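Local coordinates for phenylacetic acid degradation-related protein (Ralstonia eutropha JMP134, PDB 2PIM) that probably hydrolyses acyl-CoA thioesters as a hotdog-fold member of the PaaI-like thioesterase family, at residues A[100-106]-A[117-123]. Residues are numbered along the deposited sequence; the frame is centred on the assembly and turned at random.
Sequences LLRGRAR and VVGELSQ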
ATOM      1  N   LEU A 100     -12.202  -4.853 -11.437  1.00 26.83           N
ATOM      2  CA  LEU A 100     -12.618  -3.576 -10.872  1.00 27.43           C
ATOM      3  C   LEU A 100     -12.846  -3.640  -9.352  1.00 26.33           C
ATOM      4  O   LEU A 100     -13.301  -4.647  -8.824  1.00 28.22           O
ATOM      5  CB  LEU A 100     -13.913  -3.114 -11.520  1.00 28.21           C
ATOM      6  CG  LEU A 100     -13.904  -2.207 -12.738  1.00 32.31           C
ATOM      7  CD1 LEU A 100     -15.315  -2.188 -13.311  1.00 30.69           C
ATOM      8  CD2 LEU A 100     -13.450  -0.815 -12.347  1.00 32.18           C
ATOM      9  N   LEU A 101     -12.536  -2.534  -8.682  1.00 25.74           N
ATOM     10  CA  LEU A 101     -12.912  -2.280  -7.289  1.00 27.08           C
ATOM     11  C   LEU A 101     -13.421  -0.869  -7.213  1.00 27.28           C
ATOM     12  O   LEU A 101     -13.128  -0.046  -8.067  1.00 29.71           O
ATOM     13  CB  LEU A 101     -11.732  -2.426  -6.302  1.00 26.91           C
ATOM     14  CG  LEU A 101     -11.035  -3.808  -6.235  1.00 26.52           C
ATOM     15  CD1 LEU A 101      -9.841  -3.922  -7.164  1.00 29.21           C
ATOM     16  CD2 LEU A 101     -10.612  -4.113  -4.838  1.00 29.44           C
ATOM     17  N   ARG A 102     -14.179  -0.611  -6.165  1.00 28.32           N
ATOM     18  CA  ARG A 102     -14.782   0.672  -5.892  1.00 27.81           C
ATOM     19  C   ARG A 102     -14.242   1.169  -4.553  1.00 27.74           C
ATOM     20  O   ARG A 102     -14.474   0.526  -3.517  1.00 27.59           O
ATOM     21  CB  ARG A 102     -16.287   0.469  -5.759  1.00 27.05           C
ATOM     22  CG  ARG A 102     -17.085   1.656  -5.257  1.00 33.08           C
ATOM     23  CD  ARG A 102     -16.761   2.885  -6.026  1.00 38.10           C
ATOM     24  NE  ARG A 102     -17.031   2.693  -7.458  1.00 45.38           N
ATOM     25  CZ  ARG A 102     -18.087   3.171  -8.120  1.00 40.32           C
ATOM     26  NH1 ARG A 102     -18.998   3.938  -7.546  1.00 37.07           N
ATOM     27  NH2 ARG A 102     -18.220   2.901  -9.380  1.00 30.65           N
ATOM     28  N   GLY A 103     -13.568   2.316  -4.588  1.00 26.34           N
ATOM     29  CA  GLY A 103     -13.070   2.966  -3.399  1.00 27.81           C
ATOM     30  C   GLY A 103     -13.972   4.094  -2.980  1.00 26.24           C
ATOM     31  O   GLY A 103     -14.365   4.922  -3.810  1.00 25.20           O
ATOM     32  N   ARG A 104     -14.289   4.144  -1.693  1.00 28.10           N
ATOM     33  CA  ARG A 104     -15.127   5.247  -1.131  1.00 31.37           C
ATOM     34  C   ARG A 104     -14.392   5.912   0.047  1.00 30.62           C
ATOM     35  O   ARG A 104     -13.869   5.227   0.910  1.00 30.08           O
ATOM     36  CB  ARG A 104     -16.507   4.720  -0.704  1.00 30.44           C
ATOM     37  CG  ARG A 104     -17.330   4.220  -1.887  1.00 36.71           C
ATOM     38  CD  ARG A 104     -18.819   3.866  -1.586  1.00 36.76           C
ATOM     39  NE  ARG A 104     -19.468   3.209  -2.756  1.00 54.96           N
ATOM     40  CZ  ARG A 104     -19.462   1.885  -3.050  1.00 49.88           C
ATOM     41  NH1 ARG A 104     -18.899   0.981  -2.271  1.00 50.64           N
ATOM     42  NH2 ARG A 104     -20.068   1.449  -4.137  1.00 49.35           N
ATOM     43  N   ALA A 105     -14.289   7.244   0.028  1.00 29.81           N
ATOM     44  CA  ALA A 105     -13.679   7.986   1.110  1.00 27.97           C
ATOM     45  C   ALA A 105     -14.713   8.890   1.785  1.00 27.77           C
ATOM     46  O   ALA A 105     -15.659   9.337   1.134  1.00 27.92           O
ATOM     47  CB  ALA A 105     -12.503   8.790   0.602  1.00 29.22           C
ATOM     48  N   ARG A 106     -14.546   9.082   3.099  0.50 26.99           N
ATOM     49  CA  ARG A 106     -15.300  10.051   3.905  0.50 27.18           C
ATOM     50  C   ARG A 106     -14.346  10.751   4.877  0.50 26.08           C
ATOM     51  O   ARG A 106     -13.547  10.089   5.551  0.50 23.07           O
ATOM     52  CB  ARG A 106     -16.412   9.373   4.742  0.50 28.10           C
ATOM     53  CG  ARG A 106     -17.184  10.354   5.654  0.50 27.57           C
ATOM     54  CD  ARG A 106     -18.215   9.729   6.622  0.50 28.95           C
ATOM     55  NE  ARG A 106     -17.661   9.275   7.911  0.50 30.60           N
ATOM     56  CZ  ARG A 106     -17.337   8.013   8.191  0.50 29.11           C
ATOM     57  NH1 ARG A 106     -17.490   7.044   7.302  0.50 42.10           N
ATOM     58  NH2 ARG A 106     -16.855   7.709   9.369  0.50 29.60           N
ATOM     59  N   VAL A 117      -9.440  10.798   7.615  1.00 25.24           N
ATOM     60  CA  VAL A 117     -10.217  10.297   6.487  1.00 26.01           C
ATOM     61  C   VAL A 117     -10.412   8.815   6.694  1.00 29.14           C
ATOM     62  O   VAL A 117      -9.522   8.171   7.204  1.00 26.73           O
ATOM     63  CB  VAL A 117      -9.457  10.475   5.157  1.00 27.43           C
ATOM     64  CG1 VAL A 117     -10.456  10.451   3.974  1.00 32.37           C
ATOM     65  CG2 VAL A 117      -8.655  11.756   5.135  1.00 30.76           C
ATOM     66  N   VAL A 118     -11.568   8.272   6.327  1.00 28.60           N
ATOM     67  CA  VAL A 118     -11.736   6.826   6.284  1.00 32.08           C
ATOM     68  C   VAL A 118     -11.991   6.431   4.823  1.00 29.91           C
ATOM     69  O   VAL A 118     -12.608   7.177   4.067  1.00 30.62           O
ATOM     70  CB  VAL A 118     -12.877   6.297   7.190  1.00 34.30           C
ATOM     71  CG1 VAL A 118     -12.723   6.841   8.625  1.00 39.73           C
ATOM     72  CG2 VAL A 118     -14.187   6.701   6.663  1.00 38.65           C
ATOM     73  N   GLY A 119     -11.460   5.282   4.445  1.00 26.96           N
ATOM     74  CA  GLY A 119     -11.621   4.740   3.128  1.00 28.59           C
ATOM     75  C   GLY A 119     -12.130   3.311   3.244  1.00 27.58           C
ATOM     76  O   GLY A 119     -11.822   2.642   4.209  1.00 25.19           O
ATOM     77  N   GLU A 120     -12.949   2.889   2.273  1.00 27.22           N
ATOM     78  CA  GLU A 120     -13.443   1.510   2.159  1.00 32.27           C
ATOM     79  C   GLU A 120     -13.251   1.085   0.712  1.00 34.71           C
ATOM     80  O   GLU A 120     -13.375   1.891  -0.197  1.00 35.43           O
ATOM     81  CB  GLU A 120     -14.899   1.462   2.544  1.00 32.79           C
ATOM     82  CG  GLU A 120     -15.095   1.874   4.007  1.00 40.64           C
ATOM     83  CD  GLU A 120     -16.554   2.073   4.435  1.00 43.73           C
ATOM     84  OE1 GLU A 120     -17.448   2.057   3.536  1.00 47.90           O
ATOM     85  OE2 GLU A 120     -16.778   2.236   5.680  1.00 51.17           O
ATOM     86  N   LEU A 121     -12.872  -0.164   0.511  1.00 34.07           N
ATOM     87  CA  LEU A 121     -12.667  -0.695  -0.822  1.00 31.70           C
ATOM     88  C   LEU A 121     -13.562  -1.923  -0.939  1.00 32.85           C
ATOM     89  O   LEU A 121     -13.491  -2.843  -0.092  1.00 26.82           O
ATOM     90  CB  LEU A 121     -11.196  -1.060  -1.001  1.00 30.21           C
ATOM     91  CG  LEU A 121     -10.526  -1.079  -2.346  1.00 32.99           C
ATOM     92  CD1 LEU A 121     -10.595   0.254  -3.132  1.00 33.04           C
ATOM     93  CD2 LEU A 121      -9.080  -1.484  -2.100  1.00 32.62           C
ATOM     94  N   SER A 122     -14.402  -1.907  -1.979  1.00 32.16           N
ATOM     95  CA  SER A 122     -15.295  -2.999  -2.308  1.00 33.57           C
ATOM     96  C   SER A 122     -15.021  -3.595  -3.672  1.00 32.15           C
ATOM     97  O   SER A 122     -14.555  -2.913  -4.596  1.00 31.76           O
ATOM     98  CB  SER A 122     -16.763  -2.530  -2.325  1.00 32.76           C
ATOM     99  OG  SER A 122     -17.120  -2.115  -1.035  1.00 47.25           O
ATOM    100  N   GLN A 123     -15.376  -4.876  -3.766  1.00 28.82           N
ATOM    101  CA  GLN A 123     -15.394  -5.627  -4.992  1.00 28.79           C
ATOM    102  C   GLN A 123     -16.559  -6.615  -4.899  1.00 28.39           C
ATOM    103  O   GLN A 123     -16.723  -7.296  -3.880  1.00 28.37           O
ATOM    104  CB  GLN A 123     -14.095  -6.389  -5.162  1.00 28.69           C
ATOM    105  CG  GLN A 123     -13.990  -7.013  -6.521  1.00 30.49           C
ATOM    106  CD  GLN A 123     -12.650  -7.643  -6.758  1.00 32.10           C
ATOM    107  OE1 GLN A 123     -12.286  -8.619  -6.091  1.00 35.14           O
ATOM    108  NE2 GLN A 123     -11.903  -7.105  -7.718  1.00 31.68           N
TER
HETATM  109  O   HOH W   1     -16.461   1.062  -0.982  1.00 34.24           O
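Val-117 brings CG1 to 3.5 Å from Arg-106 O, on the face with Ala-105 and Leu-121. Val-118 forms a hydrogen-bonded antiparallel pair with Arg-106, as Glu-120 does with Arg-104 and Ser-122 with Arg-102, each joined by two backbone bonds. In the modelled conformer of Arg-106, one of two, methyl CG2 of Val-118 lies over one face of the guanidinium, 3.4 Å from NH1; there the arginine chain bends at chi3 (86°) to bring the group alongside the valine, while its NH2 makes a salt bridge to Glu-108. Gly-119 and Ala-105 form a non-hydrogen-bonded pair, with Gly-119 CA 3.2 Å from Arg-104 O in a CA-H...O contact. Glu-120 points to the arginine face, yet its carboxylate stays short of the guanidinium groups of Arg-104 and Arg-106, with OE1 6.1 Å from Arg-104 NH1, so any attraction probably acts at a distance. Leu-121 turns to the other face and lays CD1 against Gly-103 CA at 3.7 Å, while its CG meets CD2 of Leu-101. Ser-122 OG approaches the Arg-104 guanidinium edge-on, 3.8 Å from NH1. A water 3.2 Å from Ser-122 OG also donates to Arg-102 O and takes a weak bond from Arg-104 NH1; Arg-102 CG covers a face of the same guanidinium, and both arginines form salt bridges with Glu-40, Arg-102 a second with Asp-42. Gln-123, extended beyond CG, reaches past Leu-101, so that NE2 donates to Leu-100 O (3.0 Å), coming from above the carbonyl plane, and OE1 accepts from Gln-97 N. These two strands are central in the curved antiparallel hotdog sheet, between strands 38-45 and 126-136; Ala-105, Val-117 and Leu-121 pack on helix 58-75, while the arginines lie on the sheet's other face.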